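Local coordinates for hypothetical protein (Nostoc punctiforme, PDB 2O62) that is of unknown function but pairs two calycin-type beta domains, an N-terminal DUF3598 domain and a C-terminal one related to an ATP synthase biogenesis factor, at residues L13-E17 / E125-G129; F92-F98 / Q247-Y253; E134-I140 / L214-S220. All coordinates share one frame; numbering follows the deposited sequence.

Interaction 1 of 3, residues L13-E17 / E125-G129; sequences LGVWE and EHLAG. With GOL (glycerol), chain H.
Leu127 lays its CD2 methyl over the six-membered ring of Trp16, 3.6 Å from CD2 to the ring centroid and almost on the ring normal, while Leu127 CG covers the CZ3 and CH2 corner. This CH-pi contact is the tight part of the interface. The side chains run side by side from Trp16 and Leu127, a non-hydrogen-bonded pair of the antiparallel strands 14-23 and 117-127 in the N-terminal sheet. A beta carbon on Gly14 would press on Leu127 CD2. Trp16 also has a cation-pi partner in Arg104, and its NE1 is bonded to Asn12 O. A water joins the backbone O of Trp16 to Glu125 OE2, and the Glu125 carboxylate is salt-bridged to Arg104 and Arg106.

Glu17 and His126 form a hydrogen-bonded pair, with Glu17 N to His126 O at 2.8 Å and the return bond equally short. Their side chains leave the other face of the sheet, where Glu17 CB makes a CH-pi contact over the His126 ring, 4.2 Å from its centroid, near a glycerol probably left from the crystallisation liquor. His126 NE2 meets glycerol O1 in the plane of its ring at 2.9 Å. In the conformer described, one of two modelled, Glu17 OE1 accepts from glycerol O3 at 2.7 Å; OE2 is salt-bridged to Arg36. Gly129 N donates to the same O3. Carboxylate, imidazole and amide thus offer mixed donors and acceptors to the glycerol hydroxyls.

Interaction 2 of 3, residues F92-F98 / Q247-Y253; sequences FGGELAF and QRMIRSY
Phe92 turns the edge of its ring toward the face of Tyr253 in an offset edge-to-face pair, with centroids 5.6 Å apart and planes at 79°. Its CE1 makes the touch, 3.7 Å from Tyr253 CE1. CG of Phe92 stands anti to the backbone N (chi1 -170°), which swings the ring in toward Tyr253. The phenol oxygen is fixed on the Arg251 side: Arg251 NE donates to Tyr253 OH at 2.8 Å, nearly in the guanidinium plane, and Leu83 O is a further partner of that hydroxyl.

Midway along, Leu96 and Met249, a selenomethionine in this crystal, lie alongside each other, running opposite ways. Leu96 CD2 lies 3.8 Å from Met249 SE. The selenomethionine then bends at chi3 (-63°), carrying CE over one face of the Phe98 ring and to 3.4 Å from Ala97 O. Phe98 passes Met249 in the same antiparallel sense, and its CE2 rests 3.7 Å from Met249 CB. Next to it, Gln247 OE1 approaches Phe98 CD2 obliquely, while its NE2 is bonded to Thr266.

No hydrogen bond joins the two strands, whose axes come within 7.9 Å: this is side-chain packing of one sheet on another. Strand 93-100, flanked by 103-111 and 79-81 in the N-terminal sheet, lies against strand 245-253 of the C-terminal barrel, where Leu96 and Phe98 also reach 233-242, and Phe98 reaches Leu264 of 259-269.

Interaction 3 of 3, residues E134-I140 / L214-S220; sequences ERPLLQI and LLPDGAS
Asp217 OD1 takes the backbone N-H of Arg135 in a nearly straight hydrogen bond, 2.8 Å from N to OD1. With chi1 at -166° the Asp217 carboxylate is turned away from its own N and reaches the amide of Arg135. Two backbone bonds follow along the loop: Gly218 N donates to Pro136 O, bent at 131°, and Leu138 N to Leu215 O at 2.9 Å in a much straighter line. A water completes the polar set, giving to Glu134 OE2 and Arg135 O and accepting from Asp217 N.

Charges gather at the same end. Glu134 OE1 comes within 3.6 Å of Asp217 OD1, a like-charged approach that Arg124, salt-bridged to Glu134, and Arg103, salt-bridged to Asp217 OD2, would be expected to ease. With an alanine here instead of Asp217, the amide of Arg135 would probably lose its acceptor and Arg103 its charged mate.

Asp217 and Gly218, both at positive phi, are the middle of a type I' turn closed by Ala219 N to Pro216 O. It tips the beta hairpin of strands 210-214 and 219-224 in the C-terminal barrel, and the loop between strands 117-127 and 145-155 runs across it.

Apolar contacts take over toward Ile140. Leu138 points into the hairpin, its CD2 lying 3.8 Å from Leu214 CD2 and against Ser220 CB, with the carbonyl Ala219 O a close neighbour at 3.3 Å from that CD2. Leu137 CD1 rests on the Leu215 to Pro216 backbone. Crossing Leu214 at about a right angle, Ile140 presses CD1 to 3.4 Å from Leu214 CD1, tighter than usual for two methyls.

How the interactions relate
Interaction 2 is the core contact, its centre about 4 Å from that of the chain, whereas interactions 1 and 3 lie farther out and are partly buried. Their chemistry follows: interaction 2 joins the two sheets through side chains alone, interaction 1 combines backbone pairing with an indole-leucine contact on one face and polar groups on the other, and interaction 3 ties a loop to a barrel hairpin with backbone bonds, a carboxylate and water. Interactions 1 and 2 share the N-terminal sheet, interactions 2 and 3 the barrel. None touches another. Arg106 bridges Glu125 of interaction 1 and Glu95 of interaction 2, and Arg103 bonds the backbone O of Glu125 and is salt-bridged to Asp217 of interaction 3.

Interaction 1 of 3, residues L13-E17 / E125-G129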
loop_
_atom_site.group_PDB
_atom_site.type_symbol
_atom_site.label_atom_id
_atom_site.label_comp_id
_atom_site.label_asym_id
_atom_site.label_seq_id
_atom_site.Cartn_x
_atom_site.Cartn_y
_atom_site.Cartn_z
ATOM N N LEU A 13 -11.721 3.174 -13.971
ATOM C CA LEU A 13 -12.364 4.281 -14.654
ATOM C C LEU A 13 -13.446 4.896 -13.727
ATOM O O LEU A 13 -14.183 4.170 -13.044
ATOM C CB LEU A 13 -12.997 3.855 -15.945
ATOM C CG LEU A 13 -12.044 3.369 -16.991
ATOM C CD1 LEU A 13 -12.821 3.075 -18.250
ATOM C CD2 LEU A 13 -10.989 4.427 -17.262
ATOM N N GLY A 14 -13.554 6.218 -13.759
ATOM C CA GLY A 14 -14.559 6.937 -12.970
ATOM C C GLY A 14 -14.021 8.279 -12.517
ATOM O O GLY A 14 -12.967 8.729 -12.972
ATOM N N VAL A 15 -14.745 8.917 -11.605
ATOM C CA VAL A 15 -14.354 10.218 -11.096
ATOM C C VAL A 15 -14.091 10.036 -9.601
ATOM O O VAL A 15 -14.999 9.711 -8.863
ATOM C CB VAL A 15 -15.430 11.274 -11.327
ATOM C CG1 VAL A 15 -15.010 12.605 -10.771
ATOM C CG2 VAL A 15 -15.743 11.398 -12.803
ATOM N N TRP A 16 -12.829 10.168 -9.214
ATOM C CA TRP A 16 -12.386 9.907 -7.867
ATOM C C TRP A 16 -12.140 11.260 -7.218
ATOM O O TRP A 16 -11.242 12.013 -7.619
ATOM C CB TRP A 16 -11.123 9.047 -7.858
ATOM C CG TRP A 16 -11.318 7.707 -8.424
ATOM C CD1 TRP A 16 -10.951 7.279 -9.676
ATOM C CD2 TRP A 16 -11.974 6.617 -7.806
ATOM N NE1 TRP A 16 -11.295 5.957 -9.843
ATOM C CE2 TRP A 16 -11.936 5.523 -8.721
ATOM C CE3 TRP A 16 -12.544 6.427 -6.541
ATOM C CZ2 TRP A 16 -12.475 4.278 -8.422
ATOM C CZ3 TRP A 16 -13.088 5.187 -6.243
ATOM C CH2 TRP A 16 -13.041 4.120 -7.176
ATOM N N GLU A 17 -12.920 11.539 -6.172
ATOM C CA GLU A 17 -12.819 12.778 -5.433
ATOM C C GLU A 17 -12.238 12.526 -4.051
ATOM O O GLU A 17 -12.438 11.478 -3.472
ATOM C CB GLU A 17 -14.195 13.391 -5.284
ATOM C CG GLU A 17 -14.842 13.738 -6.607
ATOM C CD GLU A 17 -15.909 14.770 -6.433
ATOM O OE1 GLU A 17 -16.995 14.377 -5.953
ATOM O OE2 GLU A 17 -15.655 15.964 -6.756
ATOM N N GLU A 125 -9.896 8.525 -1.639
ATOM C CA GLU A 125 -10.755 8.864 -2.752
ATOM C C GLU A 125 -12.055 8.100 -2.687
ATOM O O GLU A 125 -12.077 6.925 -2.339
ATOM C CB GLU A 125 -10.061 8.561 -4.066
ATOM C CG GLU A 125 -8.911 9.522 -4.385
ATOM C CD GLU A 125 -8.016 9.025 -5.477
ATOM O OE1 GLU A 125 -7.820 7.799 -5.592
ATOM O OE2 GLU A 125 -7.473 9.858 -6.235
ATOM N N HIS A 126 -13.131 8.786 -3.046
ATOM C CA HIS A 126 -14.465 8.200 -3.149
ATOM C C HIS A 126 -15.021 8.595 -4.515
ATOM O O HIS A 126 -14.753 9.682 -5.090
ATOM C CB HIS A 126 -15.377 8.659 -2.010
ATOM C CG HIS A 126 -15.584 10.132 -1.967
ATOM N ND1 HIS A 126 -14.700 10.992 -1.343
ATOM C CD2 HIS A 126 -16.544 10.911 -2.527
ATOM C CE1 HIS A 126 -15.126 12.235 -1.504
ATOM N NE2 HIS A 126 -16.236 12.214 -2.225
ATOM N N LEU A 127 -15.792 7.698 -5.077
ATOM C CA LEU A 127 -16.461 7.985 -6.328
ATOM C C LEU A 127 -17.373 9.194 -6.159
ATOM O O LEU A 127 -18.153 9.273 -5.189
ATOM C CB LEU A 127 -17.286 6.791 -6.784
ATOM C CG LEU A 127 -16.472 5.678 -7.393
ATOM C CD1 LEU A 127 -17.460 4.576 -7.673
ATOM C CD2 LEU A 127 -15.751 6.169 -8.708
ATOM N N ALA A 128 -17.325 10.082 -7.151
ATOM C CA ALA A 128 -18.137 11.279 -7.164
ATOM C C ALA A 128 -19.612 10.889 -7.031
ATOM O O ALA A 128 -20.093 10.010 -7.742
ATOM C CB ALA A 128 -17.908 12.109 -8.452
ATOM N N GLY A 129 -20.290 11.523 -6.081
ATOM C CA GLY A 129 -21.690 11.226 -5.776
ATOM C C GLY A 129 -21.928 10.087 -4.808
ATOM O O GLY A 129 -23.091 9.773 -4.471
HETATM C C1 GOL H . -18.452 14.519 -1.952
HETATM O O1 GOL H . -17.571 14.701 -3.058
HETATM C C2 GOL H . -19.748 13.758 -2.249
HETATM O O2 GOL H . -20.192 12.995 -1.147
HETATM C C3 GOL H . -19.552 12.807 -3.396
HETATM O O3 GOL H . -19.157 13.563 -4.521
HETATM O O HOH W 1 -8.580 12.439 -6.263
#

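Interaction 2 of 3, residues F92-F98 / Q247-Y253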
loop_
_atom_site.group_PDB
_atom_site.type_symbol
_atom_site.label_atom_id
_atom_site.label_comp_id
_atom_site.label_asym_id
_atom_site.label_seq_id
_atom_site.Cartn_x
_atom_site.Cartn_y
_atom_site.Cartn_z
ATOM N N PHE A 92 14.378 4.606 -2.406
ATOM C CA PHE A 92 13.300 3.656 -2.182
ATOM C C PHE A 92 11.980 4.440 -1.962
ATOM O O PHE A 92 11.966 5.619 -1.611
ATOM C CB PHE A 92 13.607 2.799 -0.967
ATOM C CG PHE A 92 12.671 1.624 -0.773
ATOM C CD1 PHE A 92 12.430 0.731 -1.817
ATOM C CD2 PHE A 92 12.111 1.389 0.457
ATOM C CE1 PHE A 92 11.627 -0.342 -1.628
ATOM C CE2 PHE A 92 11.309 0.309 0.673
ATOM C CZ PHE A 92 11.054 -0.551 -0.377
ATOM N N GLY A 93 10.881 3.763 -2.222
ATOM C CA GLY A 93 9.559 4.345 -2.158
ATOM C C GLY A 93 8.616 3.685 -3.135
ATOM O O GLY A 93 8.957 2.660 -3.725
ATOM N N GLY A 94 7.430 4.262 -3.305
ATOM C CA GLY A 94 6.483 3.753 -4.278
ATOM C C GLY A 94 5.081 3.841 -3.679
ATOM O O GLY A 94 4.898 4.296 -2.553
ATOM N N GLU A 95 4.095 3.378 -4.439
ATOM C CA GLU A 95 2.686 3.547 -4.094
ATOM C C GLU A 95 1.993 2.193 -4.009
ATOM O O GLU A 95 2.166 1.351 -4.898
ATOM C CB GLU A 95 2.013 4.368 -5.176
ATOM C CG GLU A 95 0.509 4.547 -5.003
ATOM C CD GLU A 95 -0.137 5.309 -6.145
ATOM O OE1 GLU A 95 0.561 5.653 -7.119
ATOM O OE2 GLU A 95 -1.347 5.553 -6.092
ATOM N N LEU A 96 1.194 2.008 -2.969
ATOM C CA LEU A 96 0.268 0.895 -2.874
ATOM C C LEU A 96 -1.145 1.462 -2.930
ATOM O O LEU A 96 -1.525 2.273 -2.112
ATOM C CB LEU A 96 0.513 0.154 -1.552
ATOM C CG LEU A 96 2.006 -0.278 -1.449
ATOM C CD1 LEU A 96 2.425 -0.444 -0.072
ATOM C CD2 LEU A 96 2.314 -1.464 -2.199
ATOM N N ALA A 97 -1.931 0.990 -3.871
ATOM C CA ALA A 97 -3.245 1.564 -4.163
ATOM C C ALA A 97 -4.322 0.484 -4.085
ATOM O O ALA A 97 -4.362 -0.407 -4.920
ATOM C CB ALA A 97 -3.219 2.194 -5.581
ATOM N N PHE A 98 -5.170 0.564 -3.059
ATOM C CA PHE A 98 -6.303 -0.330 -2.857
ATOM C C PHE A 98 -7.599 0.231 -3.451
ATOM O O PHE A 98 -7.922 1.398 -3.258
ATOM C CB PHE A 98 -6.544 -0.609 -1.354
ATOM C CG PHE A 98 -5.336 -1.069 -0.595
ATOM C CD1 PHE A 98 -4.474 -0.147 0.013
ATOM C CD2 PHE A 98 -5.094 -2.428 -0.425
ATOM C CE1 PHE A 98 -3.394 -0.562 0.750
ATOM C CE2 PHE A 98 -3.983 -2.847 0.297
ATOM C CZ PHE A 98 -3.147 -1.930 0.861
ATOM N N GLN A 247 -6.965 -5.548 4.109
ATOM C CA GLN A 247 -6.067 -5.925 3.056
ATOM C C GLN A 247 -4.686 -5.419 3.368
ATOM O O GLN A 247 -4.522 -4.384 3.991
ATOM C CB GLN A 247 -6.524 -5.411 1.667
ATOM C CG GLN A 247 -7.704 -6.168 1.115
ATOM C CD GLN A 247 -8.033 -5.824 -0.300
ATOM O OE1 GLN A 247 -7.957 -4.682 -0.700
ATOM N NE2 GLN A 247 -8.340 -6.853 -1.110
ATOM N N ARG A 248 -3.695 -6.161 2.916
ATOM C CA ARG A 248 -2.291 -5.718 2.963
ATOM C C ARG A 248 -1.685 -5.856 1.562
ATOM O O ARG A 248 -1.978 -6.816 0.844
ATOM C CB ARG A 248 -1.510 -6.536 3.962
ATOM C CG ARG A 248 -2.017 -6.344 5.385
ATOM C CD ARG A 248 -1.175 -7.100 6.370
ATOM N NE ARG A 248 -1.491 -8.552 6.406
ATOM C CZ ARG A 248 -0.646 -9.533 6.036
ATOM N NH1 ARG A 248 0.586 -9.274 5.621
ATOM N NH2 ARG A 248 -1.008 -10.802 6.119
HETATM N N MSE A 249 -0.838 -4.908 1.168
HETATM C CA MSE A 249 -0.173 -4.986 -0.118
HETATM C C MSE A 249 1.338 -4.823 0.066
HETATM O O MSE A 249 1.774 -3.990 0.823
HETATM C CB MSE A 249 -0.737 -3.972 -1.122
HETATM C CG MSE A 249 -0.323 -4.236 -2.496
HETATM SE SE MSE A 249 -0.763 -2.900 -3.884
HETATM C CE MSE A 249 -2.586 -3.011 -3.750
ATOM N N ILE A 250 2.113 -5.659 -0.616
ATOM C CA ILE A 250 3.566 -5.733 -0.493
ATOM C C ILE A 250 4.193 -5.695 -1.883
ATOM O O ILE A 250 3.928 -6.582 -2.692
ATOM C CB ILE A 250 3.998 -7.004 0.185
ATOM C CG1 ILE A 250 3.262 -7.177 1.528
ATOM C CG2 ILE A 250 5.504 -6.995 0.384
ATOM C CD1 ILE A 250 2.127 -8.134 1.488
ATOM N N ARG A 251 5.000 -4.663 -2.149
ATOM C CA ARG A 251 5.811 -4.538 -3.373
ATOM C C ARG A 251 7.226 -5.010 -3.038
ATOM O O ARG A 251 7.884 -4.437 -2.173
ATOM C CB ARG A 251 5.856 -3.081 -3.842
ATOM C CG ARG A 251 6.424 -2.806 -5.240
ATOM C CD ARG A 251 6.584 -1.285 -5.406
ATOM N NE ARG A 251 7.212 -1.018 -6.698
ATOM C CZ ARG A 251 6.584 -0.995 -7.858
ATOM N NH1 ARG A 251 5.274 -1.094 -7.948
ATOM N NH2 ARG A 251 7.304 -0.789 -8.957
ATOM N N SER A 252 7.666 -6.072 -3.687
ATOM C CA SER A 252 8.881 -6.793 -3.281
ATOM C C SER A 252 10.047 -6.584 -4.232
ATOM O O SER A 252 9.906 -6.746 -5.432
ATOM C CB SER A 252 8.574 -8.275 -3.154
ATOM O OG SER A 252 7.553 -8.512 -2.184
ATOM N N TYR A 253 11.212 -6.283 -3.659
ATOM C CA TYR A 253 12.463 -6.100 -4.394
ATOM C C TYR A 253 13.484 -7.160 -3.985
ATOM O O TYR A 253 13.594 -7.495 -2.824
ATOM C CB TYR A 253 13.073 -4.723 -4.111
ATOM C CG TYR A 253 12.295 -3.584 -4.700
ATOM C CD1 TYR A 253 11.115 -3.150 -4.096
ATOM C CD2 TYR A 253 12.699 -2.987 -5.899
ATOM C CE1 TYR A 253 10.356 -2.123 -4.636
ATOM C CE2 TYR A 253 11.921 -1.941 -6.454
ATOM C CZ TYR A 253 10.766 -1.537 -5.807
ATOM O OH TYR A 253 9.969 -0.546 -6.315
#

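Interaction 3 of 3, residues E134-I140 / L214-S220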
loop_
_atom_site.group_PDB
_atom_site.type_symbol
_atom_site.label_atom_id
_atom_site.label_comp_id
_atom_site.label_asym_id
_atom_site.label_seq_id
_atom_site.Cartn_x
_atom_site.Cartn_y
_atom_site.Cartn_z
ATOM N N GLU A 134 -15.225 7.698 5.150
ATOM C CA GLU A 134 -13.973 7.688 5.863
ATOM C C GLU A 134 -13.970 6.646 7.007
ATOM O O GLU A 134 -14.874 6.590 7.842
ATOM C CB GLU A 134 -13.691 9.078 6.408
ATOM C CG GLU A 134 -12.364 9.225 7.130
ATOM C CD GLU A 134 -11.159 9.368 6.194
ATOM O OE1 GLU A 134 -11.308 9.358 4.937
ATOM O OE2 GLU A 134 -10.047 9.492 6.761
ATOM N N ARG A 135 -12.960 5.792 7.018
ATOM C CA ARG A 135 -12.798 4.859 8.145
ATOM C C ARG A 135 -12.107 5.596 9.289
ATOM O O ARG A 135 -11.434 6.595 9.056
ATOM C CB ARG A 135 -11.947 3.662 7.757
ATOM C CG ARG A 135 -12.693 2.530 7.022
ATOM C CD ARG A 135 -13.206 2.939 5.639
ATOM N NE ARG A 135 -13.857 1.758 5.051
ATOM C CZ ARG A 135 -14.661 1.754 3.993
ATOM N NH1 ARG A 135 -14.988 2.876 3.360
ATOM N NH2 ARG A 135 -15.176 0.597 3.596
ATOM N N PRO A 136 -12.237 5.083 10.525
ATOM C CA PRO A 136 -11.568 5.652 11.713
ATOM C C PRO A 136 -10.044 5.666 11.614
ATOM O O PRO A 136 -9.476 4.797 10.970
ATOM C CB PRO A 136 -11.936 4.649 12.796
ATOM C CG PRO A 136 -13.263 4.089 12.370
ATOM C CD PRO A 136 -13.121 3.967 10.889
ATOM N N LEU A 137 -9.398 6.591 12.309
ATOM C CA LEU A 137 -7.975 6.525 12.524
ATOM C C LEU A 137 -7.633 5.126 13.053
ATOM O O LEU A 137 -8.233 4.683 14.031
ATOM C CB LEU A 137 -7.577 7.534 13.603
ATOM C CG LEU A 137 -6.132 7.427 14.112
ATOM C CD1 LEU A 137 -5.175 7.892 13.048
ATOM C CD2 LEU A 137 -5.985 8.284 15.412
ATOM N N LEU A 138 -6.658 4.456 12.452
ATOM C CA LEU A 138 -6.288 3.120 12.905
ATOM C C LEU A 138 -5.656 3.123 14.303
ATOM O O LEU A 138 -4.792 3.944 14.582
ATOM C CB LEU A 138 -5.332 2.481 11.919
ATOM C CG LEU A 138 -4.990 1.001 12.082
ATOM C CD1 LEU A 138 -6.192 0.100 11.984
ATOM C CD2 LEU A 138 -3.969 0.629 11.046
ATOM N N GLN A 139 -6.115 2.204 15.159
ATOM C CA GLN A 139 -5.561 2.025 16.505
ATOM C C GLN A 139 -5.046 0.600 16.668
ATOM O O GLN A 139 -5.543 -0.309 16.029
ATOM C CB GLN A 139 -6.651 2.255 17.546
ATOM C CG GLN A 139 -7.284 3.642 17.475
ATOM C CD GLN A 139 -6.369 4.742 17.989
ATOM O OE1 GLN A 139 -5.209 4.496 18.370
ATOM N NE2 GLN A 139 -6.891 5.976 18.014
ATOM N N ILE A 140 -4.061 0.392 17.521
ATOM C CA ILE A 140 -3.571 -0.982 17.778
ATOM C C ILE A 140 -4.717 -1.898 18.154
ATOM O O ILE A 140 -4.810 -3.035 17.719
ATOM C CB ILE A 140 -2.580 -1.022 18.968
ATOM C CG1 ILE A 140 -1.339 -0.236 18.639
ATOM C CG2 ILE A 140 -2.172 -2.456 19.297
ATOM C CD1 ILE A 140 -0.680 -0.687 17.399
ATOM N N LEU A 214 0.491 3.890 12.102
ATOM C CA LEU A 214 -0.959 3.778 12.038
ATOM C C LEU A 214 -1.509 5.130 11.587
ATOM O O LEU A 214 -1.100 6.168 12.117
ATOM C CB LEU A 214 -1.500 3.451 13.414
ATOM C CG LEU A 214 -0.813 2.243 14.090
ATOM C CD1 LEU A 214 -1.396 2.072 15.477
ATOM C CD2 LEU A 214 -0.932 1.019 13.256
ATOM N N LEU A 215 -2.399 5.107 10.605
ATOM C CA LEU A 215 -2.846 6.315 9.956
ATOM C C LEU A 215 -4.353 6.471 9.904
ATOM O O LEU A 215 -5.124 5.564 10.310
ATOM C CB LEU A 215 -2.295 6.306 8.518
ATOM C CG LEU A 215 -0.771 6.450 8.363
ATOM C CD1 LEU A 215 -0.325 5.975 6.971
ATOM C CD2 LEU A 215 -0.331 7.889 8.660
ATOM N N PRO A 216 -4.809 7.640 9.410
ATOM C CA PRO A 216 -6.223 7.772 9.133
ATOM C C PRO A 216 -6.814 6.743 8.123
ATOM O O PRO A 216 -6.095 6.082 7.323
ATOM C CB PRO A 216 -6.325 9.181 8.539
ATOM C CG PRO A 216 -5.144 9.915 9.069
ATOM C CD PRO A 216 -4.072 8.904 9.133
ATOM N N ASP A 217 -8.137 6.646 8.169
ATOM C CA ASP A 217 -8.906 5.855 7.204
ATOM C C ASP A 217 -8.554 4.365 7.248
ATOM O O ASP A 217 -8.568 3.680 6.218
ATOM C CB ASP A 217 -8.686 6.397 5.798
ATOM C CG ASP A 217 -9.710 5.846 4.776
ATOM O OD1 ASP A 217 -10.936 5.755 5.092
ATOM O OD2 ASP A 217 -9.303 5.452 3.654
ATOM N N GLY A 218 -8.182 3.908 8.440
ATOM C CA GLY A 218 -7.819 2.501 8.708
ATOM C C GLY A 218 -6.544 2.055 8.010
ATOM O O GLY A 218 -6.255 0.860 7.918
ATOM N N ALA A 219 -5.718 3.032 7.591
ATOM C CA ALA A 219 -4.478 2.770 6.869
ATOM C C ALA A 219 -3.276 2.517 7.772
ATOM O O ALA A 219 -3.166 3.055 8.881
ATOM C CB ALA A 219 -4.174 3.906 5.952
ATOM N N SER A 220 -2.356 1.700 7.290
ATOM C CA SER A 220 -1.084 1.533 7.930
ATOM C C SER A 220 0.017 1.528 6.884
ATOM O O SER A 220 -0.211 1.179 5.712
ATOM C CB SER A 220 -1.049 0.252 8.786
ATOM O OG SER A 220 -1.334 -0.890 8.027
HETATM O O HOH W 2 -9.849 8.707 9.436
#